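Local coordinates for protein B (Streptococcus agalactiae, PDB 5H6I), which permeabilises membranes as a secreted pore-forming toxin, the CAMP factor, and is also classed among the bacterial Fc-binding proteins, at residues Gly61-Lys66 against Thr175-Ser180; Gln114-Lys119 against Gln160-Tyr165; Ile125-Gly130 against Lys156-Lys161; Thr132-Arg137 against Lys149-Asp154. All blocks are in the same frame, centred on the assembly; numbering follows the deposited sequence.

Contact 1 (Gly61-Lys66 against Thr175-Ser180)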
loop_
_atom_site.group_PDB
_atom_site.type_symbol
_atom_site.label_atom_id
_atom_site.label_comp_id
_atom_site.label_asym_id
_atom_site.label_seq_id
_atom_site.Cartn_x
_atom_site.Cartn_y
_atom_site.Cartn_z
ATOM N N GLY A 61 -6.228 6.860 1.727
ATOM C CA GLY A 61 -7.399 7.241 0.964
ATOM C C GLY A 61 -7.800 6.281 -0.130
ATOM O O GLY A 61 -8.579 6.657 -1.012
ATOM N N THR A 62 -7.299 5.051 -0.103
ATOM C CA THR A 62 -7.604 4.048 -1.110
ATOM C C THR A 62 -8.473 2.949 -0.502
ATOM O O THR A 62 -8.918 3.038 0.648
ATOM C CB THR A 62 -6.312 3.476 -1.697
ATOM O OG1 THR A 62 -5.795 2.465 -0.822
ATOM C CG2 THR A 62 -5.269 4.571 -1.865
ATOM N N ASP A 63 -8.716 1.898 -1.287
ATOM C CA ASP A 63 -9.452 0.739 -0.802
ATOM C C ASP A 63 -8.633 -0.121 0.149
ATOM O O ASP A 63 -9.171 -1.087 0.703
ATOM C CB ASP A 63 -9.929 -0.109 -1.982
ATOM C CG ASP A 63 -10.805 0.669 -2.942
ATOM O OD1 ASP A 63 -11.951 0.996 -2.571
ATOM O OD2 ASP A 63 -10.345 0.957 -4.067
ATOM N N TYR A 64 -7.357 0.201 0.350
ATOM C CA TYR A 64 -6.482 -0.555 1.234
ATOM C C TYR A 64 -6.086 0.233 2.476
ATOM O O TYR A 64 -5.185 -0.192 3.204
ATOM C CB TYR A 64 -5.231 -1.006 0.476
ATOM C CG TYR A 64 -5.534 -1.702 -0.831
ATOM C CD1 TYR A 64 -5.787 -3.068 -0.870
ATOM C CD2 TYR A 64 -5.576 -0.993 -2.025
ATOM C CE1 TYR A 64 -6.068 -3.707 -2.063
ATOM C CE2 TYR A 64 -5.857 -1.624 -3.221
ATOM C CZ TYR A 64 -6.102 -2.980 -3.234
ATOM O OH TYR A 64 -6.381 -3.609 -4.425
ATOM N N GLU A 65 -6.731 1.371 2.735
ATOM C CA GLU A 65 -6.395 2.150 3.922
ATOM C C GLU A 65 -6.898 1.463 5.185
ATOM O O GLU A 65 -6.127 1.214 6.119
ATOM C CB GLU A 65 -6.972 3.562 3.807
ATOM C CG GLU A 65 -6.741 4.426 5.038
ATOM C CD GLU A 65 -7.709 5.591 5.126
ATOM O OE1 GLU A 65 -7.564 6.547 4.336
ATOM O OE2 GLU A 65 -8.616 5.548 5.985
ATOM N N LYS A 66 -8.188 1.149 5.231
ATOM C CA LYS A 66 -8.780 0.472 6.377
ATOM C C LYS A 66 -8.325 -0.983 6.495
ATOM O O LYS A 66 -8.116 -1.456 7.619
ATOM C CB LYS A 66 -10.307 0.547 6.312
ATOM C CG LYS A 66 -10.988 0.251 7.635
ATOM C CD LYS A 66 -10.937 1.448 8.569
ATOM C CE LYS A 66 -11.404 1.073 9.965
ATOM N NZ LYS A 66 -10.397 0.240 10.679
ATOM N N THR A 175 -8.246 7.630 -11.446
ATOM C CA THR A 175 -8.450 7.140 -10.093
ATOM C C THR A 175 -7.282 7.558 -9.202
ATOM O O THR A 175 -6.255 8.052 -9.671
ATOM C CB THR A 175 -8.608 5.619 -10.084
ATOM O OG1 THR A 175 -7.368 5.005 -10.457
ATOM C CG2 THR A 175 -9.694 5.190 -11.061
ATOM N N ILE A 176 -7.452 7.352 -7.894
ATOM C CA ILE A 176 -6.392 7.694 -6.951
ATOM C C ILE A 176 -5.141 6.872 -7.228
ATOM O O ILE A 176 -4.017 7.338 -7.005
ATOM C CB ILE A 176 -6.889 7.518 -5.501
ATOM C CG1 ILE A 176 -5.792 7.893 -4.501
ATOM C CG2 ILE A 176 -7.383 6.095 -5.266
ATOM C CD1 ILE A 176 -6.264 7.952 -3.067
ATOM N N TYR A 177 -5.309 5.650 -7.740
ATOM C CA TYR A 177 -4.155 4.834 -8.104
ATOM C C TYR A 177 -3.438 5.396 -9.325
ATOM O O TYR A 177 -2.215 5.256 -9.441
ATOM C CB TYR A 177 -4.595 3.390 -8.349
ATOM C CG TYR A 177 -5.486 2.850 -7.254
ATOM C CD1 TYR A 177 -4.943 2.281 -6.109
ATOM C CD2 TYR A 177 -6.869 2.925 -7.356
ATOM C CE1 TYR A 177 -5.752 1.793 -5.101
ATOM C CE2 TYR A 177 -7.686 2.441 -6.352
ATOM C CZ TYR A 177 -7.122 1.877 -5.227
ATOM O OH TYR A 177 -7.932 1.392 -4.226
ATOM N N THR A 178 -4.176 6.034 -10.238
ATOM C CA THR A 178 -3.538 6.691 -11.374
ATOM C C THR A 178 -2.666 7.851 -10.915
ATOM O O THR A 178 -1.573 8.069 -11.451
ATOM C CB THR A 178 -4.598 7.178 -12.365
ATOM O OG1 THR A 178 -5.529 6.123 -12.631
ATOM C CG2 THR A 178 -3.949 7.618 -13.669
ATOM N N LYS A 179 -3.130 8.602 -9.917
ATOM C CA LYS A 179 -2.393 9.745 -9.398
ATOM C C LYS A 179 -1.261 9.348 -8.459
ATOM O O LYS A 179 -0.557 10.233 -7.962
ATOM C CB LYS A 179 -3.351 10.699 -8.681
ATOM C CG LYS A 179 -4.397 11.312 -9.596
ATOM C CD LYS A 179 -5.449 12.062 -8.803
ATOM C CE LYS A 179 -6.399 12.808 -9.724
ATOM N NZ LYS A 179 -7.440 13.548 -8.962
ATOM N N SER A 180 -1.073 8.052 -8.203
ATOM C CA SER A 180 0.042 7.621 -7.367
ATOM C C SER A 180 1.377 7.936 -8.028
ATOM O O SER A 180 2.352 8.274 -7.347
ATOM C CB SER A 180 -0.073 6.126 -7.068
ATOM O OG SER A 180 0.975 5.695 -6.218
#

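Contact 2 (Gln114-Lys119 against Gln160-Tyr165)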
loop_
_atom_site.group_PDB
_atom_site.type_symbol
_atom_site.label_atom_id
_atom_site.label_comp_id
_atom_site.label_asym_id
_atom_site.label_seq_id
_atom_site.Cartn_x
_atom_site.Cartn_y
_atom_site.Cartn_z
ATOM N N GLN A 114 1.813 -3.054 -7.901
ATOM C CA GLN A 114 2.641 -3.346 -9.062
ATOM C C GLN A 114 1.848 -3.712 -10.310
ATOM O O GLN A 114 2.397 -3.627 -11.415
ATOM C CB GLN A 114 3.612 -4.489 -8.747
ATOM C CG GLN A 114 4.554 -4.222 -7.585
ATOM C CD GLN A 114 5.332 -5.458 -7.173
ATOM O OE1 GLN A 114 5.006 -6.575 -7.578
ATOM N NE2 GLN A 114 6.366 -5.264 -6.364
ATOM N N HIS A 115 0.582 -4.114 -10.176
ATOM C CA HIS A 115 -0.147 -4.679 -11.305
ATOM C C HIS A 115 -1.544 -4.117 -11.533
ATOM O O HIS A 115 -2.133 -4.416 -12.576
ATOM C CB HIS A 115 -0.264 -6.204 -11.152
ATOM C CG HIS A 115 1.055 -6.909 -11.089
ATOM N ND1 HIS A 115 1.812 -6.969 -9.939
ATOM C CD2 HIS A 115 1.751 -7.584 -12.033
ATOM C CE1 HIS A 115 2.918 -7.651 -10.178
ATOM N NE2 HIS A 115 2.906 -8.035 -11.441
ATOM N N LEU A 116 -2.094 -3.324 -10.614
ATOM C CA LEU A 116 -3.485 -2.894 -10.720
ATOM C C LEU A 116 -3.646 -1.383 -10.832
ATOM O O LEU A 116 -4.775 -0.886 -10.734
ATOM C CB LEU A 116 -4.290 -3.415 -9.526
ATOM C CG LEU A 116 -4.302 -4.932 -9.322
ATOM C CD1 LEU A 116 -5.257 -5.314 -8.200
ATOM C CD2 LEU A 116 -4.669 -5.655 -10.612
ATOM N N ALA A 117 -2.559 -0.638 -11.046
ATOM C CA ALA A 117 -2.660 0.819 -11.076
ATOM C C ALA A 117 -3.420 1.316 -12.301
ATOM O O ALA A 117 -4.053 2.376 -12.244
ATOM C CB ALA A 117 -1.267 1.443 -11.025
ATOM N N ASN A 118 -3.372 0.578 -13.408
ATOM C CA ASN A 118 -4.049 0.977 -14.635
ATOM C C ASN A 118 -5.458 0.412 -14.753
ATOM O O ASN A 118 -6.128 0.665 -15.760
ATOM C CB ASN A 118 -3.228 0.548 -15.856
ATOM C CG ASN A 118 -1.824 1.110 -15.840
ATOM O OD1 ASN A 118 -1.565 2.149 -15.233
ATOM N ND2 ASN A 118 -0.905 0.425 -16.511
ATOM N N LYS A 119 -5.922 -0.339 -13.760
ATOM C CA LYS A 119 -7.224 -0.978 -13.842
ATOM C C LYS A 119 -8.339 0.010 -13.514
ATOM O O LYS A 119 -8.111 1.090 -12.964
ATOM C CB LYS A 119 -7.296 -2.172 -12.890
ATOM C CG LYS A 119 -6.405 -3.335 -13.283
ATOM C CD LYS A 119 -6.805 -3.898 -14.634
ATOM C CE LYS A 119 -5.911 -5.059 -15.031
ATOM N NZ LYS A 119 -6.254 -5.585 -16.382
ATOM N N GLN A 160 -5.783 -13.083 -9.377
ATOM C CA GLN A 160 -5.729 -13.416 -10.796
ATOM C C GLN A 160 -7.005 -13.007 -11.519
ATOM O O GLN A 160 -6.980 -12.770 -12.732
ATOM C CB GLN A 160 -5.472 -14.913 -10.975
ATOM C CG GLN A 160 -4.131 -15.383 -10.434
ATOM C CD GLN A 160 -2.986 -15.116 -11.392
ATOM O OE1 GLN A 160 -3.075 -15.418 -12.583
ATOM N NE2 GLN A 160 -1.902 -14.548 -10.876
ATOM N N LYS A 161 -8.124 -12.915 -10.797
ATOM C CA LYS A 161 -9.387 -12.559 -11.435
ATOM C C LYS A 161 -9.431 -11.077 -11.790
ATOM O O LYS A 161 -9.898 -10.708 -12.874
ATOM C CB LYS A 161 -10.556 -12.931 -10.524
ATOM C CG LYS A 161 -11.910 -12.452 -11.022
ATOM C CD LYS A 161 -12.985 -12.644 -9.963
ATOM C CE LYS A 161 -14.296 -12.000 -10.384
ATOM N NZ LYS A 161 -15.277 -11.955 -9.264
ATOM N N VAL A 162 -8.949 -10.210 -10.894
ATOM C CA VAL A 162 -8.975 -8.778 -11.168
ATOM C C VAL A 162 -7.952 -8.385 -12.226
ATOM O O VAL A 162 -8.019 -7.273 -12.761
ATOM C CB VAL A 162 -8.755 -7.966 -9.877
ATOM C CG1 VAL A 162 -9.822 -8.303 -8.848
ATOM C CG2 VAL A 162 -7.361 -8.212 -9.319
ATOM N N LEU A 163 -7.002 -9.269 -12.542
ATOM C CA LEU A 163 -6.068 -8.989 -13.627
ATOM C C LEU A 163 -6.779 -8.928 -14.971
ATOM O O LEU A 163 -6.346 -8.200 -15.872
ATOM C CB LEU A 163 -4.965 -10.047 -13.663
ATOM C CG LEU A 163 -3.797 -9.870 -12.693
ATOM C CD1 LEU A 163 -2.831 -11.038 -12.811
ATOM C CD2 LEU A 163 -3.081 -8.552 -12.945
ATOM N N THR A 164 -7.866 -9.682 -15.127
ATOM C CA THR A 164 -8.637 -9.688 -16.363
ATOM C C THR A 164 -9.626 -8.532 -16.452
ATOM O O THR A 164 -10.383 -8.461 -17.427
ATOM C CB THR A 164 -9.386 -11.016 -16.511
ATOM O OG1 THR A 164 -10.468 -11.066 -15.572
ATOM C CG2 THR A 164 -8.446 -12.187 -16.256
ATOM N N TYR A 165 -9.643 -7.636 -15.467
ATOM C CA TYR A 165 -10.515 -6.476 -15.517
ATOM C C TYR A 165 -10.009 -5.492 -16.571
ATOM O O TYR A 165 -8.820 -5.480 -16.902
ATOM C CB TYR A 165 -10.584 -5.802 -14.147
ATOM C CG TYR A 165 -11.477 -6.502 -13.139
ATOM C CD1 TYR A 165 -11.745 -7.861 -13.235
ATOM C CD2 TYR A 165 -12.050 -5.797 -12.089
ATOM C CE1 TYR A 165 -12.555 -8.498 -12.313
ATOM C CE2 TYR A 165 -12.861 -6.426 -11.161
ATOM C CZ TYR A 165 -13.111 -7.776 -11.279
ATOM O OH TYR A 165 -13.919 -8.407 -10.360
#

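Contact 3 (Ile125-Gly130 against Lys156-Lys161)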
loop_
_atom_site.group_PDB
_atom_site.type_symbol
_atom_site.label_atom_id
_atom_site.label_comp_id
_atom_site.label_asym_id
_atom_site.label_seq_id
_atom_site.Cartn_x
_atom_site.Cartn_y
_atom_site.Cartn_z
ATOM N N ILE A 125 -11.313 -2.188 -5.757
ATOM C CA ILE A 125 -12.445 -2.254 -4.838
ATOM C C ILE A 125 -12.743 -3.701 -4.465
ATOM O O ILE A 125 -12.900 -4.036 -3.285
ATOM C CB ILE A 125 -13.676 -1.565 -5.455
ATOM C CG1 ILE A 125 -13.550 -0.045 -5.350
ATOM C CG2 ILE A 125 -14.954 -2.040 -4.777
ATOM C CD1 ILE A 125 -14.750 0.700 -5.897
ATOM N N ASP A 126 -12.820 -4.581 -5.466
ATOM C CA ASP A 126 -13.124 -5.980 -5.194
ATOM C C ASP A 126 -11.994 -6.655 -4.428
ATOM O O ASP A 126 -12.243 -7.478 -3.539
ATOM C CB ASP A 126 -13.403 -6.722 -6.502
ATOM C CG ASP A 126 -14.708 -6.296 -7.144
ATOM O OD1 ASP A 126 -15.507 -5.608 -6.475
ATOM O OD2 ASP A 126 -14.934 -6.648 -8.322
ATOM N N MET A 127 -10.744 -6.315 -4.750
ATOM C CA MET A 127 -9.612 -6.954 -4.091
ATOM C C MET A 127 -9.426 -6.441 -2.667
ATOM O O MET A 127 -9.095 -7.218 -1.765
ATOM C CB MET A 127 -8.340 -6.743 -4.911
ATOM C CG MET A 127 -7.435 -7.958 -4.946
ATOM S SD MET A 127 -6.157 -7.879 -3.686
ATOM C CE MET A 127 -5.117 -6.600 -4.378
ATOM N N GLY A 128 -9.625 -5.139 -2.446
ATOM C CA GLY A 128 -9.605 -4.622 -1.089
ATOM C C GLY A 128 -10.687 -5.231 -0.219
ATOM O O GLY A 128 -10.517 -5.358 0.996
ATOM N N PHE A 129 -11.810 -5.616 -0.828
ATOM C CA PHE A 129 -12.854 -6.327 -0.098
ATOM C C PHE A 129 -12.386 -7.718 0.311
ATOM O O PHE A 129 -12.742 -8.207 1.391
ATOM C CB PHE A 129 -14.116 -6.412 -0.958
ATOM C CG PHE A 129 -15.346 -6.812 -0.197
ATOM C CD1 PHE A 129 -15.892 -5.971 0.758
ATOM C CD2 PHE A 129 -15.965 -8.027 -0.446
ATOM C CE1 PHE A 129 -17.027 -6.336 1.455
ATOM C CE2 PHE A 129 -17.101 -8.398 0.247
ATOM C CZ PHE A 129 -17.633 -7.551 1.199
ATOM N N GLY A 130 -11.589 -8.370 -0.537
ATOM C CA GLY A 130 -11.090 -9.694 -0.201
ATOM C C GLY A 130 -10.052 -9.667 0.904
ATOM O O GLY A 130 -10.051 -10.529 1.788
ATOM N N LYS A 156 -5.975 -15.153 -3.237
ATOM C CA LYS A 156 -5.103 -15.484 -4.360
ATOM C C LYS A 156 -5.901 -15.656 -5.648
ATOM O O LYS A 156 -5.481 -15.191 -6.714
ATOM C CB LYS A 156 -4.302 -16.747 -4.049
ATOM C CG LYS A 156 -3.084 -16.505 -3.171
ATOM C CD LYS A 156 -2.474 -17.816 -2.704
ATOM C CE LYS A 156 -1.205 -17.583 -1.903
ATOM N NZ LYS A 156 -0.749 -18.826 -1.223
ATOM N N ALA A 157 -7.056 -16.323 -5.568
ATOM C CA ALA A 157 -7.925 -16.428 -6.733
ATOM C C ALA A 157 -8.482 -15.070 -7.136
ATOM O O ALA A 157 -8.679 -14.810 -8.328
ATOM C CB ALA A 157 -9.066 -17.408 -6.457
ATOM N N LEU A 158 -8.740 -14.195 -6.160
ATOM C CA LEU A 158 -9.211 -12.851 -6.473
ATOM C C LEU A 158 -8.134 -12.029 -7.167
ATOM O O LEU A 158 -8.453 -11.164 -7.991
ATOM C CB LEU A 158 -9.672 -12.153 -5.193
ATOM C CG LEU A 158 -10.627 -10.968 -5.326
ATOM C CD1 LEU A 158 -11.891 -11.370 -6.067
ATOM C CD2 LEU A 158 -10.962 -10.421 -3.951
ATOM N N GLU A 159 -6.861 -12.285 -6.853
ATOM C CA GLU A 159 -5.773 -11.544 -7.483
ATOM C C GLU A 159 -5.725 -11.808 -8.983
ATOM O O GLU A 159 -5.633 -10.876 -9.789
ATOM C CB GLU A 159 -4.440 -11.915 -6.833
ATOM C CG GLU A 159 -4.253 -11.385 -5.423
ATOM C CD GLU A 159 -3.153 -12.114 -4.676
ATOM O OE1 GLU A 159 -2.741 -13.199 -5.137
ATOM O OE2 GLU A 159 -2.701 -11.607 -3.630
ATOM N N GLN A 160 -5.783 -13.083 -9.377
ATOM C CA GLN A 160 -5.729 -13.416 -10.796
ATOM C C GLN A 160 -7.005 -13.007 -11.519
ATOM O O GLN A 160 -6.980 -12.770 -12.732
ATOM C CB GLN A 160 -5.472 -14.913 -10.975
ATOM C CG GLN A 160 -4.131 -15.383 -10.434
ATOM C CD GLN A 160 -2.986 -15.116 -11.392
ATOM O OE1 GLN A 160 -3.075 -15.418 -12.583
ATOM N NE2 GLN A 160 -1.902 -14.548 -10.876
ATOM N N LYS A 161 -8.124 -12.915 -10.797
ATOM C CA LYS A 161 -9.387 -12.559 -11.435
ATOM C C LYS A 161 -9.431 -11.077 -11.790
ATOM O O LYS A 161 -9.898 -10.708 -12.874
ATOM C CB LYS A 161 -10.556 -12.931 -10.524
ATOM C CG LYS A 161 -11.910 -12.452 -11.022
ATOM C CD LYS A 161 -12.985 -12.644 -9.963
ATOM C CE LYS A 161 -14.296 -12.000 -10.384
ATOM N NZ LYS A 161 -15.277 -11.955 -9.264
#

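Contact 4 (Thr132-Arg137 against Lys149-Asp154)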
loop_
_atom_site.group_PDB
_atom_site.type_symbol
_atom_site.label_atom_id
_atom_site.label_comp_id
_atom_site.label_asym_id
_atom_site.label_seq_id
_atom_site.Cartn_x
_atom_site.Cartn_y
_atom_site.Cartn_z
ATOM N N THR A 132 -9.943 -7.454 3.198
ATOM C CA THR A 132 -10.746 -7.206 4.392
ATOM C C THR A 132 -11.300 -8.510 4.953
ATOM O O THR A 132 -11.243 -8.754 6.163
ATOM C CB THR A 132 -11.880 -6.232 4.063
ATOM O OG1 THR A 132 -11.346 -4.913 3.885
ATOM C CG2 THR A 132 -12.916 -6.212 5.179
ATOM N N LYS A 133 -11.830 -9.369 4.078
ATOM C CA LYS A 133 -12.351 -10.656 4.524
ATOM C C LYS A 133 -11.255 -11.529 5.123
ATOM O O LYS A 133 -11.527 -12.346 6.007
ATOM C CB LYS A 133 -13.029 -11.380 3.360
ATOM C CG LYS A 133 -14.535 -11.187 3.306
ATOM C CD LYS A 133 -15.042 -11.098 1.873
ATOM C CE LYS A 133 -14.970 -12.444 1.172
ATOM N NZ LYS A 133 -15.502 -12.376 -0.217
ATOM N N LEU A 134 -10.014 -11.369 4.660
ATOM C CA LEU A 134 -8.919 -12.167 5.203
ATOM C C LEU A 134 -8.510 -11.670 6.584
ATOM O O LEU A 134 -8.350 -12.464 7.517
ATOM C CB LEU A 134 -7.728 -12.145 4.244
ATOM C CG LEU A 134 -6.489 -12.920 4.695
ATOM C CD1 LEU A 134 -6.870 -14.319 5.148
ATOM C CD2 LEU A 134 -5.461 -12.981 3.577
ATOM N N VAL A 135 -8.337 -10.354 6.732
ATOM C CA VAL A 135 -7.929 -9.793 8.017
ATOM C C VAL A 135 -8.988 -10.053 9.081
ATOM O O VAL A 135 -8.662 -10.257 10.257
ATOM C CB VAL A 135 -7.627 -8.289 7.869
ATOM C CG1 VAL A 135 -7.236 -7.684 9.208
ATOM C CG2 VAL A 135 -6.524 -8.071 6.843
ATOM N N ILE A 136 -10.265 -10.061 8.691
ATOM C CA ILE A 136 -11.332 -10.354 9.645
ATOM C C ILE A 136 -11.162 -11.756 10.217
ATOM O O ILE A 136 -11.321 -11.973 11.424
ATOM C CB ILE A 136 -12.709 -10.171 8.978
ATOM C CG1 ILE A 136 -13.043 -8.683 8.851
ATOM C CG2 ILE A 136 -13.792 -10.890 9.768
ATOM C CD1 ILE A 136 -14.322 -8.408 8.092
ATOM N N ARG A 137 -10.821 -12.725 9.364
ATOM C CA ARG A 137 -10.584 -14.083 9.846
ATOM C C ARG A 137 -9.352 -14.144 10.741
ATOM O O ARG A 137 -9.334 -14.887 11.730
ATOM C CB ARG A 137 -10.441 -15.043 8.667
ATOM C CG ARG A 137 -11.627 -15.043 7.717
ATOM C CD ARG A 137 -12.636 -16.115 8.087
ATOM N NE ARG A 137 -12.593 -17.242 7.160
ATOM C CZ ARG A 137 -13.415 -17.389 6.125
ATOM N NH1 ARG A 137 -14.348 -16.479 5.883
ATOM N NH2 ARG A 137 -13.302 -18.445 5.332
ATOM N N LYS A 149 -7.158 -20.505 6.002
ATOM C CA LYS A 149 -6.467 -20.953 4.797
ATOM C C LYS A 149 -7.386 -20.937 3.583
ATOM O O LYS A 149 -6.926 -20.681 2.464
ATOM C CB LYS A 149 -5.892 -22.352 5.017
ATOM C CG LYS A 149 -5.079 -22.887 3.849
ATOM C CD LYS A 149 -3.983 -21.913 3.445
ATOM C CE LYS A 149 -3.787 -21.903 1.936
ATOM N NZ LYS A 149 -2.721 -20.951 1.520
ATOM N N ALA A 150 -8.679 -21.202 3.778
ATOM C CA ALA A 150 -9.622 -21.118 2.669
ATOM C C ALA A 150 -9.767 -19.683 2.179
ATOM O O ALA A 150 -9.943 -19.444 0.979
ATOM C CB ALA A 150 -10.981 -21.683 3.086
ATOM N N GLN A 151 -9.690 -18.714 3.095
ATOM C CA GLN A 151 -9.806 -17.315 2.701
ATOM C C GLN A 151 -8.539 -16.817 2.017
ATOM O O GLN A 151 -8.610 -15.932 1.156
ATOM C CB GLN A 151 -10.132 -16.455 3.922
ATOM C CG GLN A 151 -10.456 -15.006 3.599
ATOM C CD GLN A 151 -11.500 -14.866 2.508
ATOM O OE1 GLN A 151 -12.530 -15.542 2.526
ATOM N NE2 GLN A 151 -11.238 -13.984 1.550
ATOM N N VAL A 152 -7.379 -17.367 2.381
ATOM C CA VAL A 152 -6.137 -16.997 1.706
ATOM C C VAL A 152 -6.198 -17.392 0.237
ATOM O O VAL A 152 -5.734 -16.654 -0.643
ATOM C CB VAL A 152 -4.931 -17.634 2.422
ATOM C CG1 VAL A 152 -3.701 -17.620 1.528
ATOM C CG2 VAL A 152 -4.650 -16.909 3.730
ATOM N N ASN A 153 -6.787 -18.555 -0.055
ATOM C CA ASN A 153 -6.961 -18.965 -1.443
ATOM C C ASN A 153 -7.998 -18.106 -2.154
ATOM O O ASN A 153 -7.878 -17.866 -3.362
ATOM C CB ASN A 153 -7.351 -20.441 -1.511
ATOM C CG ASN A 153 -6.248 -21.355 -1.014
ATOM O OD1 ASN A 153 -5.064 -21.091 -1.226
ATOM N ND2 ASN A 153 -6.630 -22.437 -0.346
ATOM N N ASP A 154 -9.019 -17.640 -1.430
ATOM C CA ASP A 154 -9.963 -16.690 -2.009
ATOM C C ASP A 154 -9.250 -15.424 -2.464
ATOM O O ASP A 154 -9.539 -14.890 -3.540
ATOM C CB ASP A 154 -11.054 -16.348 -0.992
ATOM C CG ASP A 154 -12.385 -16.989 -1.326
ATOM O OD1 ASP A 154 -12.406 -17.925 -2.153
ATOM O OD2 ASP A 154 -13.410 -16.556 -0.760
#

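Contact 1 (Gly61-Lys66 against Thr175-Ser180)
The type I beta turn from Thr62 to Glu65, which leads into helix 65-84 within the IgG constant region-binding region, receives the ring end of Tyr177 from the residues that lead into helix 179-196. One hydroxyl does most of the polar work. Asp63 N donates to Tyr177 OH over 3.1 Å in a nearly straight bond (164° at the hydrogen), and Tyr177 OH in turn donates to Asp63 OD2 at a very short 2.5 Å, so the main chain and the carboxylate of one residue grip the same oxygen. OD2 lies at the edge of the Tyr177 ring and in its plane, with the carboxylate turned only 21° from the ring. The turn has its own brace: Thr62 OG1, held between the backbone N and the carbonyl carbon (chi1 82°), accepts from Tyr64 N at 3.0 Å as an ST turn and also bonds to Val59 O. Tyr64, at the N-cap position, crosses Tyr177 at about a right angle, with Tyr177 CE1 in the plane of the Tyr64 ring at its edge; the Tyr64 hydroxyl bonds to Asn124. Beside this pair, Ile176 CD1 lies 3.7 Å from Thr62 CG2 and 3.4 Å from Gly61 O.

Contact 2 (Gln114-Lys119 against Gln160-Tyr165)
Leu116 sets its two methyl branches against the end of helix 145-163: CD1 lies 3.8 Å from Val162 CG2, and CD2 lies 4.0 Å from Leu163 CD2. It crosses both side chains at about a right angle. Leu163 CD2 also meets His115 CB at 4.1 Å, which extends the apolar patch toward the more exposed side. The polar half belongs to Lys119. Its chain bends at CD (chi2 -62°) and then runs extended, delivering the ammonium group between two backbone carbonyls. NZ donates to Leu163 O over 2.7 Å, standing well above that carbonyl's plane with a C=O...N angle of 137°, and to Tyr165 O over 2.6 Å, this time closer to the plane. A positive charge at this point probably also benefits from the carbonyl dipoles gathered at the C-terminal end of the helix, while Asp167 offers only a long, weak ion pair. Tyr165 lays one ring face over Val162 CA and sends its hydroxyl to Asp126. The whole arrangement is that of a helix-linking turn, type I from Leu116 to Lys119, fastened by a lysine to a carbonyl at the end of a neighbouring helix and to one just beyond it, in an all-alpha bundle.

Contact 3 (Ile125-Gly130 against Lys156-Lys161)
With CG anti to the backbone N (chi1 -159°) and CD1 swung aside (chi2 57°), Leu158 stretches straight across to Asp126, Met127 and Gly130, and its CD2 branch is left anti to CA as the leading tip. This one methyl does nearly all the touching, and it meets backbone more than side chain. CD2 comes to 3.2 Å from Asp126 O, a close approach, to 3.7 Å from Met127 CA and to 3.8 Å from Gly130 CA. Gly130 carries no beta carbon, which leaves its backbone bare to the methyl. Met127 adds looser apolar contact alongside, its CG 4.4 Å from Leu158 CG, while its sulfur faces the aliphatic part of Glu159. The segment axes approach to 9.7 Å and run almost exactly antiparallel, at 174°. On the outer side Asp126 OD2 stands 5.4 Å from Lys161 NZ, a distance at which the opposite charges may attract without pairing; the carboxylate is held instead by Gln122 at OD1 and by the Tyr165 hydroxyl at OD2. Helix 93-115 covers the inner side of this pair: Met127 packs on Ala108 and Ser112, Glu159 reaches Ala108 and Phe111, and Tyr64, ahead of helix 65-84, also touches Met127. Helices 121-139 and 145-163 are thus joined as an antiparallel pair lying on a third helix.

Contact 4 (Thr132-Arg137 against Lys149-Asp154)
Apolar contact between Leu134 and both Gln151 and Val152 forms the inner half of this interface. Leu134 CD1 lies 3.7 Å from Val152 CG2, and the aliphatic part of Gln151 follows on, its CG 3.6 Å from Leu134 CA. Leu134 and Val152 also touch helix 93-115, through Val105 and Ala101. The motif is an antiparallel helical hairpin, helix 121-139 returning as helix 145-163, with the segment axes 9.3 Å apart and crossing at -165°. Polar groups occupy the other half without bonding across it. Gln151 has CG anti to the backbone N (chi1 -172°), which brings CG onto Leu134; its amide lies beside Lys133 and Arg137. NE2 sits 3.6 Å from Lys133 CB, and OE1 lies over a face of the Arg137 guanidinium, 3.9 Å from NH1. The amide and guanidinium planes stand 76° apart. Arg137 directs NH2 to Ser147 O instead, at the start of the returning helix. Opposite charges may add a longer-range attraction: Lys133 NZ stands 4.7 Å from Asp154 OD2.

In the fold
From the N terminus, helix 35-58 leads to the turn at 61-66, where contact 1 opens the longest loop, closed only at 175-180, where helix 179-196 begins. Contact 2 opens next, at the end of helix 93-115, and closes at 160-165. Contact 3 starts later but ends on the same stretch as contact 2, sharing Gln160 and Lys161; contact 4 lies within both, and contact 1 encloses all three. Contacts 3 and 4, their centres 11 Å apart, zip helices 121-139 and 145-163; contact 2 ties the end of helix 93-115 and the turn after it to the end of helix 145-163. Contact 1 links this five-helix part to the three helices that follow.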